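Local coordinates for protein O-ureido-L-serine synthase (Streptomyces lavendulae, PDB 3X43) that catalyses the pyridoxal phosphate-dependent addition of hydroxyurea to O-acetyl-L-serine, giving O-ureido-L-serine for biosynthesis of the antibiotic D-cycloserine, at residues Pro24-Val29 against Ala280-Val285; Val74-Ala79 against Lys103-Tyr108; Val185-Arg190 against Arg233-Asp238; Thr246-Ser251 against Thr300-Gly305. All coordinates share one frame; numbering follows the deposited sequence.

Contact 1: residues Pro24-Val29 against Ala280-Val285; sequences PEHTSV and APEGTV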
loop_
_atom_site.group_PDB
_atom_site.type_symbol
_atom_site.label_atom_id
_atom_site.label_comp_id
_atom_site.label_asym_id
_atom_site.label_seq_id
_atom_site.Cartn_x
_atom_site.Cartn_y
_atom_site.Cartn_z
ATOM N N PRO B 24 -9.891 27.190 7.134
ATOM C CA PRO B 24 -10.697 28.171 6.403
ATOM C C PRO B 24 -11.069 27.576 5.047
ATOM O O PRO B 24 -10.212 27.053 4.338
ATOM C CB PRO B 24 -9.771 29.379 6.278
ATOM C CG PRO B 24 -8.777 29.211 7.392
ATOM C CD PRO B 24 -8.583 27.731 7.531
ATOM N N GLU B 25 -12.350 27.657 4.703
ATOM C CA GLU B 25 -12.879 27.111 3.455
ATOM C C GLU B 25 -12.061 27.343 2.186
ATOM O O GLU B 25 -12.006 26.465 1.319
ATOM C CB GLU B 25 -14.301 27.628 3.227
ATOM C CG GLU B 25 -15.149 27.718 4.489
ATOM C CD GLU B 25 -16.622 27.426 4.229
ATOM O OE1 GLU B 25 -16.915 26.540 3.392
ATOM O OE2 GLU B 25 -17.483 28.082 4.861
ATOM N N HIS B 26 -11.443 28.516 2.065
ATOM C CA HIS B 26 -10.644 28.845 0.880
ATOM C C HIS B 26 -9.239 28.253 0.988
ATOM O O HIS B 26 -8.366 28.530 0.158
ATOM C CB HIS B 26 -10.531 30.367 0.738
ATOM C CG HIS B 26 -9.675 31.009 1.787
ATOM N ND1 HIS B 26 -10.009 31.008 3.125
ATOM C CD2 HIS B 26 -8.484 31.648 1.699
ATOM C CE1 HIS B 26 -9.060 31.617 3.815
ATOM N NE2 HIS B 26 -8.124 32.015 2.974
ATOM N N THR B 27 -9.046 27.424 2.008
ATOM C CA THR B 27 -7.762 26.814 2.309
ATOM C C THR B 27 -7.850 25.287 2.458
ATOM O O THR B 27 -8.935 24.725 2.626
ATOM C CB THR B 27 -7.226 27.455 3.618
ATOM O OG1 THR B 27 -6.233 28.431 3.297
ATOM C CG2 THR B 27 -6.668 26.423 4.564
ATOM N N SER B 28 -6.699 24.627 2.377
ATOM C CA SER B 28 -6.611 23.178 2.541
ATOM C C SER B 28 -5.481 22.889 3.516
ATOM O O SER B 28 -4.336 23.276 3.279
ATOM C CB SER B 28 -6.302 22.496 1.218
ATOM O OG SER B 28 -7.423 21.776 0.756
ATOM N N VAL B 29 -5.801 22.222 4.616
ATOM C CA VAL B 29 -4.792 21.892 5.604
ATOM C C VAL B 29 -4.726 20.381 5.806
ATOM O O VAL B 29 -5.677 19.766 6.302
ATOM C CB VAL B 29 -5.100 22.563 6.953
ATOM C CG1 VAL B 29 -4.144 22.049 8.031
ATOM C CG2 VAL B 29 -4.989 24.072 6.808
ATOM N N ALA B 280 -4.034 33.514 4.340
ATOM C CA ALA B 280 -3.396 33.034 3.119
ATOM C C ALA B 280 -4.283 33.158 1.881
ATOM O O ALA B 280 -5.509 33.097 1.971
ATOM C CB ALA B 280 -2.978 31.583 3.301
ATOM N N PRO B 281 -3.667 33.343 0.705
ATOM C CA PRO B 281 -4.433 33.465 -0.540
ATOM C C PRO B 281 -5.345 32.265 -0.759
ATOM O O PRO B 281 -5.144 31.206 -0.172
ATOM C CB PRO B 281 -3.366 33.564 -1.630
ATOM C CG PRO B 281 -2.081 33.172 -0.976
ATOM C CD PRO B 281 -2.220 33.476 0.478
ATOM N N GLU B 282 -6.348 32.442 -1.610
ATOM C CA GLU B 282 -7.290 31.383 -1.919
ATOM C C GLU B 282 -6.551 30.198 -2.533
ATOM O O GLU B 282 -5.698 30.373 -3.409
ATOM C CB GLU B 282 -8.342 31.900 -2.902
ATOM C CG GLU B 282 -9.778 31.700 -2.444
ATOM C CD GLU B 282 -10.386 30.418 -2.984
ATOM O OE1 GLU B 282 -9.760 29.788 -3.865
ATOM O OE2 GLU B 282 -11.488 30.038 -2.528
ATOM N N GLY B 283 -6.875 28.995 -2.063
ATOM C CA GLY B 283 -6.242 27.802 -2.596
ATOM C C GLY B 283 -4.927 27.389 -1.953
ATOM O O GLY B 283 -4.223 26.528 -2.476
ATOM N N THR B 284 -4.595 27.994 -0.820
ATOM C CA THR B 284 -3.361 27.667 -0.117
ATOM C C THR B 284 -3.451 26.278 0.525
ATOM O O THR B 284 -4.466 25.933 1.137
ATOM C CB THR B 284 -3.055 28.712 0.983
ATOM O OG1 THR B 284 -2.887 30.003 0.379
ATOM C CG2 THR B 284 -1.781 28.338 1.740
ATOM N N VAL B 285 -2.384 25.493 0.374
ATOM C CA VAL B 285 -2.310 24.143 0.928
ATOM C C VAL B 285 -1.218 24.075 1.987
ATOM O O VAL B 285 -0.071 24.434 1.735
ATOM C CB VAL B 285 -1.998 23.109 -0.175
ATOM C CG1 VAL B 285 -1.970 21.699 0.416
ATOM C CG2 VAL B 285 -3.033 23.201 -1.275
#

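Contact 2: residues Val74-Ala79 against Lys103-Tyr108; sequences VGIALA and KLIRAY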
loop_
_atom_site.group_PDB
_atom_site.type_symbol
_atom_site.label_atom_id
_atom_site.label_comp_id
_atom_site.label_asym_id
_atom_site.label_seq_id
_atom_site.Cartn_x
_atom_site.Cartn_y
_atom_site.Cartn_z
ATOM N N VAL B 74 11.263 9.074 22.952
ATOM C CA VAL B 74 12.480 8.381 22.533
ATOM C C VAL B 74 12.711 7.138 23.378
ATOM O O VAL B 74 13.115 6.098 22.867
ATOM C CB VAL B 74 13.713 9.290 22.642
ATOM C CG1 VAL B 74 14.930 8.582 22.077
ATOM C CG2 VAL B 74 13.467 10.585 21.891
ATOM N N GLY B 75 12.444 7.245 24.673
ATOM C CA GLY B 75 12.622 6.099 25.546
ATOM C C GLY B 75 11.685 4.965 25.177
ATOM O O GLY B 75 12.088 3.802 25.127
ATOM N N ILE B 76 10.426 5.303 24.919
ATOM C CA ILE B 76 9.418 4.311 24.547
ATOM C C ILE B 76 9.751 3.624 23.215
ATOM O O ILE B 76 9.558 2.419 23.062
ATOM C CB ILE B 76 8.024 4.968 24.450
ATOM C CG1 ILE B 76 7.619 5.523 25.821
ATOM C CG2 ILE B 76 6.994 3.962 23.948
ATOM C CD1 ILE B 76 6.303 6.273 25.815
ATOM N N ALA B 77 10.255 4.391 22.254
ATOM C CA ALA B 77 10.612 3.839 20.949
ATOM C C ALA B 77 11.843 2.925 21.035
ATOM O O ALA B 77 11.895 1.866 20.403
ATOM C CB ALA B 77 10.866 4.969 19.962
ATOM N N LEU B 78 12.837 3.346 21.809
ATOM C CA LEU B 78 14.053 2.560 21.972
ATOM C C LEU B 78 13.687 1.282 22.717
ATOM O O LEU B 78 14.142 0.194 22.370
ATOM C CB LEU B 78 15.082 3.353 22.778
ATOM C CG LEU B 78 16.291 4.020 22.111
ATOM C CD1 LEU B 78 16.266 3.838 20.606
ATOM C CD2 LEU B 78 16.300 5.492 22.498
ATOM N N ALA B 79 12.858 1.420 23.746
ATOM C CA ALA B 79 12.426 0.268 24.523
ATOM C C ALA B 79 11.713 -0.728 23.610
ATOM O O ALA B 79 11.922 -1.944 23.711
ATOM C CB ALA B 79 11.495 0.714 25.642
ATOM N N LYS B 103 5.513 3.180 33.468
ATOM C CA LYS B 103 4.944 1.861 33.194
ATOM C C LYS B 103 5.111 1.487 31.723
ATOM O O LYS B 103 5.297 0.316 31.386
ATOM C CB LYS B 103 3.456 1.838 33.560
ATOM C CG LYS B 103 3.139 2.417 34.927
ATOM C CD LYS B 103 1.640 2.600 35.116
ATOM C CE LYS B 103 1.014 1.372 35.751
ATOM N NZ LYS B 103 0.204 1.722 36.946
ATOM N N LEU B 104 5.037 2.491 30.853
ATOM C CA LEU B 104 5.180 2.281 29.421
ATOM C C LEU B 104 6.532 1.665 29.098
ATOM O O LEU B 104 6.619 0.707 28.331
ATOM C CB LEU B 104 5.035 3.607 28.677
ATOM C CG LEU B 104 4.135 3.647 27.436
ATOM C CD1 LEU B 104 3.640 2.251 27.077
ATOM C CD2 LEU B 104 2.963 4.582 27.707
ATOM N N ILE B 105 7.587 2.218 29.689
ATOM C CA ILE B 105 8.942 1.725 29.467
ATOM C C ILE B 105 9.113 0.304 30.005
ATOM O O ILE B 105 9.724 -0.550 29.359
ATOM C CB ILE B 105 9.981 2.648 30.145
ATOM C CG1 ILE B 105 9.888 4.056 29.549
ATOM C CG2 ILE B 105 11.378 2.074 29.983
ATOM C CD1 ILE B 105 10.467 4.176 28.166
ATOM N N ARG B 106 8.570 0.052 31.190
ATOM C CA ARG B 106 8.674 -1.265 31.804
ATOM C C ARG B 106 7.800 -2.265 31.057
ATOM O O ARG B 106 7.919 -3.479 31.244
ATOM C CB ARG B 106 8.256 -1.198 33.278
ATOM C CG ARG B 106 9.122 -2.042 34.204
ATOM C CD ARG B 106 9.769 -1.197 35.299
ATOM N NE ARG B 106 11.200 -1.470 35.441
ATOM C CZ ARG B 106 12.050 -0.681 36.094
ATOM N NH1 ARG B 106 11.613 0.434 36.668
ATOM N NH2 ARG B 106 13.337 -1.005 36.170
ATOM N N ALA B 107 6.916 -1.752 30.209
ATOM C CA ALA B 107 6.033 -2.608 29.431
ATOM C C ALA B 107 6.865 -3.332 28.375
ATOM O O ALA B 107 6.742 -4.543 28.186
ATOM C CB ALA B 107 4.948 -1.770 28.769
ATOM N N TYR B 108 7.725 -2.582 27.701
ATOM C CA TYR B 108 8.569 -3.147 26.663
ATOM C C TYR B 108 9.779 -3.871 27.247
ATOM O O TYR B 108 10.685 -4.276 26.517
ATOM C CB TYR B 108 9.006 -2.042 25.699
ATOM C CG TYR B 108 7.881 -1.575 24.797
ATOM C CD1 TYR B 108 7.472 -2.347 23.705
ATOM C CD2 TYR B 108 7.207 -0.382 25.053
ATOM C CE1 TYR B 108 6.419 -1.942 22.894
ATOM C CE2 TYR B 108 6.152 0.027 24.245
ATOM C CZ TYR B 108 5.764 -0.757 23.171
ATOM O OH TYR B 108 4.710 -0.364 22.378
HETATM O O HOH W 1 13.213 -3.156 26.057
#

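Contact 3: residues Val185-Arg190 against Arg233-Asp238; sequences VGQMLR and RSVIDD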
loop_
_atom_site.group_PDB
_atom_site.type_symbol
_atom_site.label_atom_id
_atom_site.label_comp_id
_atom_site.label_asym_id
_atom_site.label_seq_id
_atom_site.Cartn_x
_atom_site.Cartn_y
_atom_site.Cartn_z
ATOM N N VAL B 185 13.367 16.470 6.556
ATOM C CA VAL B 185 12.327 16.828 5.603
ATOM C C VAL B 185 12.702 18.139 4.909
ATOM O O VAL B 185 12.554 18.272 3.694
ATOM C CB VAL B 185 10.945 16.957 6.313
ATOM C CG1 VAL B 185 9.884 17.543 5.362
ATOM C CG2 VAL B 185 10.504 15.595 6.789
ATOM N N GLY B 186 13.220 19.087 5.688
ATOM C CA GLY B 186 13.601 20.384 5.151
ATOM C C GLY B 186 14.653 20.346 4.058
ATOM O O GLY B 186 14.560 21.054 3.050
ATOM N N GLN B 187 15.672 19.527 4.252
ATOM C CA GLN B 187 16.716 19.433 3.259
ATOM C C GLN B 187 16.147 18.828 1.988
ATOM O O GLN B 187 16.483 19.246 0.879
ATOM C CB GLN B 187 17.864 18.580 3.792
ATOM C CG GLN B 187 18.896 19.387 4.548
ATOM C CD GLN B 187 19.850 18.531 5.354
ATOM O OE1 GLN B 187 19.745 17.303 5.377
ATOM N NE2 GLN B 187 20.793 19.180 6.023
ATOM N N MET B 188 15.267 17.849 2.142
ATOM C CA MET B 188 14.687 17.209 0.968
ATOM C C MET B 188 13.736 18.181 0.249
ATOM O O MET B 188 13.770 18.318 -0.975
ATOM C CB MET B 188 13.967 15.920 1.383
ATOM C CG MET B 188 14.904 14.792 1.875
ATOM S SD MET B 188 16.398 14.562 0.830
ATOM C CE MET B 188 15.855 13.322 -0.307
ATOM N N LEU B 189 12.912 18.873 1.021
ATOM C CA LEU B 189 11.968 19.828 0.465
ATOM C C LEU B 189 12.646 20.976 -0.274
ATOM O O LEU B 189 12.310 21.245 -1.427
ATOM C CB LEU B 189 11.075 20.387 1.572
ATOM C CG LEU B 189 9.912 19.481 1.986
ATOM C CD1 LEU B 189 9.026 20.206 2.978
ATOM C CD2 LEU B 189 9.122 19.073 0.754
ATOM N N ARG B 190 13.589 21.653 0.384
ATOM C CA ARG B 190 14.294 22.779 -0.230
ATOM C C ARG B 190 14.828 22.461 -1.630
ATOM O O ARG B 190 14.805 23.319 -2.516
ATOM C CB ARG B 190 15.432 23.262 0.684
ATOM C CG ARG B 190 16.824 22.803 0.283
ATOM C CD ARG B 190 17.866 23.908 0.443
ATOM N NE ARG B 190 18.064 24.327 1.831
ATOM C CZ ARG B 190 19.011 23.852 2.640
ATOM N NH1 ARG B 190 19.865 22.929 2.215
ATOM N NH2 ARG B 190 19.120 24.317 3.876
ATOM N N ARG B 233 19.703 24.784 10.642
ATOM C CA ARG B 233 18.753 25.883 10.600
ATOM C C ARG B 233 18.674 26.653 9.286
ATOM O O ARG B 233 17.791 27.501 9.112
ATOM C CB ARG B 233 19.019 26.850 11.750
ATOM C CG ARG B 233 20.456 27.244 11.939
ATOM C CD ARG B 233 20.564 28.152 13.141
ATOM N NE ARG B 233 20.997 27.429 14.336
ATOM C CZ ARG B 233 21.567 28.016 15.381
ATOM N NH1 ARG B 233 21.763 29.328 15.370
ATOM N NH2 ARG B 233 21.954 27.299 16.424
ATOM N N SER B 234 19.577 26.362 8.357
ATOM C CA SER B 234 19.562 27.046 7.060
ATOM C C SER B 234 18.329 26.610 6.263
ATOM O O SER B 234 17.888 27.278 5.317
ATOM C CB SER B 234 20.833 26.707 6.272
ATOM O OG SER B 234 20.682 25.503 5.546
ATOM N N VAL B 235 17.777 25.478 6.675
ATOM C CA VAL B 235 16.615 24.886 6.041
ATOM C C VAL B 235 15.320 25.655 6.330
ATOM O O VAL B 235 14.361 25.582 5.565
ATOM C CB VAL B 235 16.482 23.418 6.513
ATOM C CG1 VAL B 235 15.308 23.261 7.458
ATOM C CG2 VAL B 235 16.384 22.505 5.324
ATOM N N ILE B 236 15.315 26.398 7.432
ATOM C CA ILE B 236 14.146 27.160 7.868
ATOM C C ILE B 236 13.851 28.416 7.051
ATOM O O ILE B 236 14.701 29.294 6.927
ATOM C CB ILE B 236 14.301 27.572 9.346
ATOM C CG1 ILE B 236 14.500 26.325 10.207
ATOM C CG2 ILE B 236 13.099 28.383 9.796
ATOM C CD1 ILE B 236 14.716 26.619 11.672
ATOM N N ASP B 237 12.640 28.487 6.503
ATOM C CA ASP B 237 12.198 29.636 5.713
ATOM C C ASP B 237 11.455 30.607 6.641
ATOM O O ASP B 237 11.567 31.824 6.498
ATOM C CB ASP B 237 11.253 29.194 4.593
ATOM C CG ASP B 237 11.988 28.711 3.356
ATOM O OD1 ASP B 237 11.931 27.495 3.064
ATOM O OD2 ASP B 237 12.616 29.549 2.671
ATOM N N ASP B 238 10.695 30.056 7.589
ATOM C CA ASP B 238 9.942 30.866 8.548
ATOM C C ASP B 238 10.033 30.324 9.976
ATOM O O ASP B 238 9.649 29.181 10.240
ATOM C CB ASP B 238 8.464 30.946 8.147
ATOM C CG ASP B 238 8.262 31.489 6.744
ATOM O OD1 ASP B 238 8.411 32.712 6.540
ATOM O OD2 ASP B 238 7.948 30.691 5.838
#

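Contact 4: residues Thr246-Ser251 against Thr300-Gly305; sequences TARDTS and TFLFDG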
loop_
_atom_site.group_PDB
_atom_site.type_symbol
_atom_site.label_atom_id
_atom_site.label_comp_id
_atom_site.label_asym_id
_atom_site.label_seq_id
_atom_site.Cartn_x
_atom_site.Cartn_y
_atom_site.Cartn_z
ATOM N N THR B 246 -2.528 27.876 23.439
ATOM C CA THR B 246 -3.183 27.820 22.138
ATOM C C THR B 246 -2.934 26.444 21.511
ATOM O O THR B 246 -3.810 25.888 20.856
ATOM C CB THR B 246 -2.650 28.903 21.180
ATOM O OG1 THR B 246 -2.936 30.201 21.708
ATOM C CG2 THR B 246 -3.318 28.774 19.818
ATOM N N ALA B 247 -1.744 25.895 21.729
ATOM C CA ALA B 247 -1.394 24.584 21.186
ATOM C C ALA B 247 -2.192 23.468 21.864
ATOM O O ALA B 247 -2.652 22.538 21.202
ATOM C CB ALA B 247 0.101 24.330 21.345
ATOM N N ARG B 248 -2.350 23.561 23.182
ATOM C CA ARG B 248 -3.096 22.561 23.940
ATOM C C ARG B 248 -4.551 22.588 23.493
ATOM O O ARG B 248 -5.168 21.540 23.275
ATOM C CB ARG B 248 -3.021 22.876 25.433
ATOM C CG ARG B 248 -3.508 21.760 26.346
ATOM C CD ARG B 248 -5.008 21.844 26.588
ATOM N NE ARG B 248 -5.465 23.226 26.721
ATOM C CZ ARG B 248 -5.554 23.880 27.876
ATOM N NH1 ARG B 248 -5.216 23.279 29.014
ATOM N NH2 ARG B 248 -5.974 25.140 27.895
ATOM N N ASP B 249 -5.088 23.799 23.357
ATOM C CA ASP B 249 -6.472 23.986 22.940
ATOM C C ASP B 249 -6.695 23.452 21.527
ATOM O O ASP B 249 -7.703 22.799 21.253
ATOM C CB ASP B 249 -6.850 25.471 22.995
ATOM C CG ASP B 249 -7.148 25.953 24.419
ATOM O OD1 ASP B 249 -7.352 25.100 25.317
ATOM O OD2 ASP B 249 -7.178 27.192 24.634
ATOM N N THR B 250 -5.760 23.723 20.626
ATOM C CA THR B 250 -5.920 23.243 19.265
ATOM C C THR B 250 -5.855 21.714 19.187
ATOM O O THR B 250 -6.495 21.097 18.332
ATOM C CB THR B 250 -4.871 23.845 18.347
ATOM O OG1 THR B 250 -4.858 25.263 18.520
ATOM C CG2 THR B 250 -5.198 23.533 16.902
ATOM N N SER B 251 -5.096 21.102 20.087
ATOM C CA SER B 251 -4.992 19.656 20.095
ATOM C C SER B 251 -6.362 19.087 20.474
ATOM O O SER B 251 -6.811 18.069 19.932
ATOM C CB SER B 251 -3.922 19.220 21.091
ATOM O OG SER B 251 -4.111 17.877 21.492
ATOM N N THR B 300 -1.659 15.165 31.945
ATOM C CA THR B 300 -0.891 16.380 31.708
ATOM C C THR B 300 -1.834 17.556 31.512
ATOM O O THR B 300 -3.051 17.402 31.596
ATOM C CB THR B 300 0.006 16.242 30.466
ATOM O OG1 THR B 300 -0.812 16.091 29.300
ATOM C CG2 THR B 300 0.924 15.033 30.606
ATOM N N PHE B 301 -1.282 18.730 31.230
ATOM C CA PHE B 301 -2.118 19.908 31.075
ATOM C C PHE B 301 -3.025 19.893 29.846
ATOM O O PHE B 301 -3.791 20.832 29.617
ATOM C CB PHE B 301 -1.236 21.170 31.167
ATOM C CG PHE B 301 -1.126 21.969 29.899
ATOM C CD1 PHE B 301 -1.675 23.247 29.827
ATOM C CD2 PHE B 301 -0.398 21.493 28.815
ATOM C CE1 PHE B 301 -1.494 24.046 28.699
ATOM C CE2 PHE B 301 -0.211 22.287 27.681
ATOM C CZ PHE B 301 -0.758 23.566 27.624
ATOM N N LEU B 302 -2.958 18.812 29.072
ATOM C CA LEU B 302 -3.809 18.670 27.893
ATOM C C LEU B 302 -5.200 18.286 28.379
ATOM O O LEU B 302 -6.189 18.468 27.676
ATOM C CB LEU B 302 -3.281 17.574 26.962
ATOM C CG LEU B 302 -3.796 17.468 25.514
ATOM C CD1 LEU B 302 -4.597 16.190 25.369
ATOM C CD2 LEU B 302 -4.640 18.679 25.121
ATOM N N PHE B 303 -5.267 17.749 29.593
ATOM C CA PHE B 303 -6.541 17.349 30.174
ATOM C C PHE B 303 -6.878 18.145 31.436
ATOM O O PHE B 303 -7.656 17.702 32.284
ATOM C CB PHE B 303 -6.533 15.849 30.463
ATOM C CG PHE B 303 -6.922 15.019 29.279
ATOM C CD1 PHE B 303 -5.995 14.734 28.280
ATOM C CD2 PHE B 303 -8.228 14.568 29.133
ATOM C CE1 PHE B 303 -6.364 14.015 27.147
ATOM C CE2 PHE B 303 -8.612 13.849 28.006
ATOM C CZ PHE B 303 -7.676 13.572 27.007
ATOM N N ASP B 304 -6.281 19.327 31.546
ATOM C CA ASP B 304 -6.526 20.207 32.678
ATOM C C ASP B 304 -7.769 21.026 32.359
ATOM O O ASP B 304 -7.826 21.723 31.341
ATOM C CB ASP B 304 -5.336 21.145 32.901
ATOM C CG ASP B 304 -4.230 20.500 33.717
ATOM O OD1 ASP B 304 -3.173 21.144 33.901
ATOM O OD2 ASP B 304 -4.416 19.350 34.174
ATOM N N GLY B 305 -8.767 20.935 33.231
ATOM C CA GLY B 305 -9.995 21.670 33.015
ATOM C C GLY B 305 -10.997 20.848 32.237
ATOM O O GLY B 305 -11.910 21.404 31.628
#

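Contact 1: residues Pro24-Val29 against Ala280-Val285
The carbonyl oxygen of H26 accepts a short hydrogen bond from the backbone N of G283, 2.7 Å from N to O. G283 has phi 87°, a shape that suits glycine. It sits in the type II turn P281-T284, while H26 sits in the type I turn P24-T27. The H26 side chain adds a second link. With chi1 at 70°, its ring swings across to A280. There H26 NE2 gives a weak, bent hydrogen bond to A280 O at 3.0 Å, with the acceptor near the ring plane. E282 bends at chi2 and lays its carboxylate beside the H26 methylene, E282 OE2 to H26 CB 3.4 Å. The second turn is braced from within, because T284 OG1 donates to P281 O at 2.6 Å. Beyond the turns the strands pair. S28 N bonds to T284 O at 2.9 Å, and V285 CA makes a CA-H...O contact of 3.2 Å with S28 O. T27 and T284 lie side by side, OG1 of T27 being 3.9 Å from CB of T284. T27 OG1 is buried with no polar partner in the model. T27 also rests on A277 of helix 264-279, and V285 N bonds to OD2 of D170. Two turns thus lead into adjacent parallel strands, 27-33 and 284-290, of the six-stranded mixed sheet in this fold-type II PLP enzyme.

Contact 2: residues Val74-Ala79 against Lys103-Tyr108
I76, A79 and I105 carry most of this buried helix contact, with Y108 close behind. I76 spreads its branches over L104, Y108 and I105. Its CD1 meets CG of L104 at 3.8 Å, and its CG2 reaches CE2 of the Y108 ring at 4.0 Å. I105 comes from the other helix. Its CG1 lies beside its own backbone N, and a bend at chi2 (-74°) turns CD1 onto the first helix. I105 CD1 then rests on bare backbone at G75, which has no side chain, 3.3 Å from G75 C. The same I105 methyl lies 3.9 Å from CG1 of I76. One turn on, A79 faces Y108, CB to CB 3.7 Å. No direct hydrogen bond crosses, but a water donates to both A79 O and Y108 O. L104 packs on F261 and Y108 on G259, both of the second subunit. N73, which binds the cofactor, begins the helix of I76. The two segment axes approach to 8.9 Å and run nearly parallel, 14° apart. This fits helices 73-85 and 99-107 as the connections of successive beta-alpha-beta units, which link neighbouring strands 65-68, 88-91 and 111-112 of the four-stranded parallel sheet.

Contact 3: residues Val185-Arg190 against Arg233-Asp238
V235 meets the helix at G186 and Q187. The backbones come close here, with CA of G186 and CA of V235 5.5 Å apart. G186 has no side chain, and V235 CG1 is 4.1 Å from CA of G186. The other methyl, CG2, is modelled too near the helix backbone, and its exact placing is doubtful. The Q187 side chain crosses the valine at about a right angle. R190, one turn further on from G186, comes to the same valine. Its chain bends at chi2 (139°) and chi3 (65°), and the guanidinium lies beside the V235 side chain. S234 OG stands at the guanidinium edge, 2.6 Å from R190 NH2. The next shell is set by D232, just before the segment. Its OD1 hydrogen-bonds S234 OG and its OD2 hydrogen-bonds Q187 NE2. At the other end of the Q187 amide, OE1 accepts from NE of R153 in helix 147-164, so the amide is held at both ends. The short 3-10 segment 233-235 carries a backbone hydrogen bond from I236 N to R233 O, 3.2 Å. The cofactor-binding residues G177-T181 run into the start of helix 180-192. The contact lays the loop leading to edge strand 238-242 on this helix, which is the crossover of the beta-alpha-beta unit between parallel strands 171-175 and 197-203.

Contact 4: residues Thr246-Ser251 against Thr300-Gly305
R248 leaves its helix with CG anti to the backbone N (chi1 -168°), then turns sharply at chi2 (-87°) and again at chi3. This path carries the aliphatic chain along one face of the F301 ring and brings the guanidinium back to the F301 backbone. R248 CG makes a CH-pi contact over the face of the F301 ring, 3.7 Å from the ring centroid. The guanidinium follows near the rim of the ring, with F301 CE1 over one of its faces and the two planes 30° apart. R248 NH1 hydrogen-bonds F301 O at 2.9 Å, in the guanidinium plane and nearly in line with the C=O bond. R248 also grips D249 with NE and NH2. Both go to the one oxygen, D249 OD1, with R248 NH2 at 2.9 Å, and both meet it from above the carboxylate plane. This salt bridge and the NH1 bond together fix the rotation of the guanidinium. L302 packs against the same arginine. L302 CD2 lies 3.5 Å from R248 CG and also touches S251. R252, one turn on from R248, adds hydrogen bonds from NH2 to L302 O and D304 O. The contact fastens the loop between strand 284-290 and helix 312-316 onto helix 244-258. Helix 264-279 lies alongside, touching A247 through A268 and L302 through I264, and F303 packs on A107 of the second subunit.

In the fold
From the N terminus, 24-29 is the first segment, and contact 1 closes on it only at 280-285, after 250 residues. Contacts 2 and 3 nest inside that loop, one after the other. Contact 2 joins two helices beside the four-stranded sheet. Contact 3 ties helix 180-192, which packs beside the six-stranded sheet, to the loop before edge strand 238-242. Contact 4 opens inside the loop of contact 1 and closes beyond it, so the two cross. It brings the late loop back to helix 244-258. Contacts 1 and 2 lie on opposite sides of the chain centre, their own centres about 39 Å apart. None of the four contacts touches another.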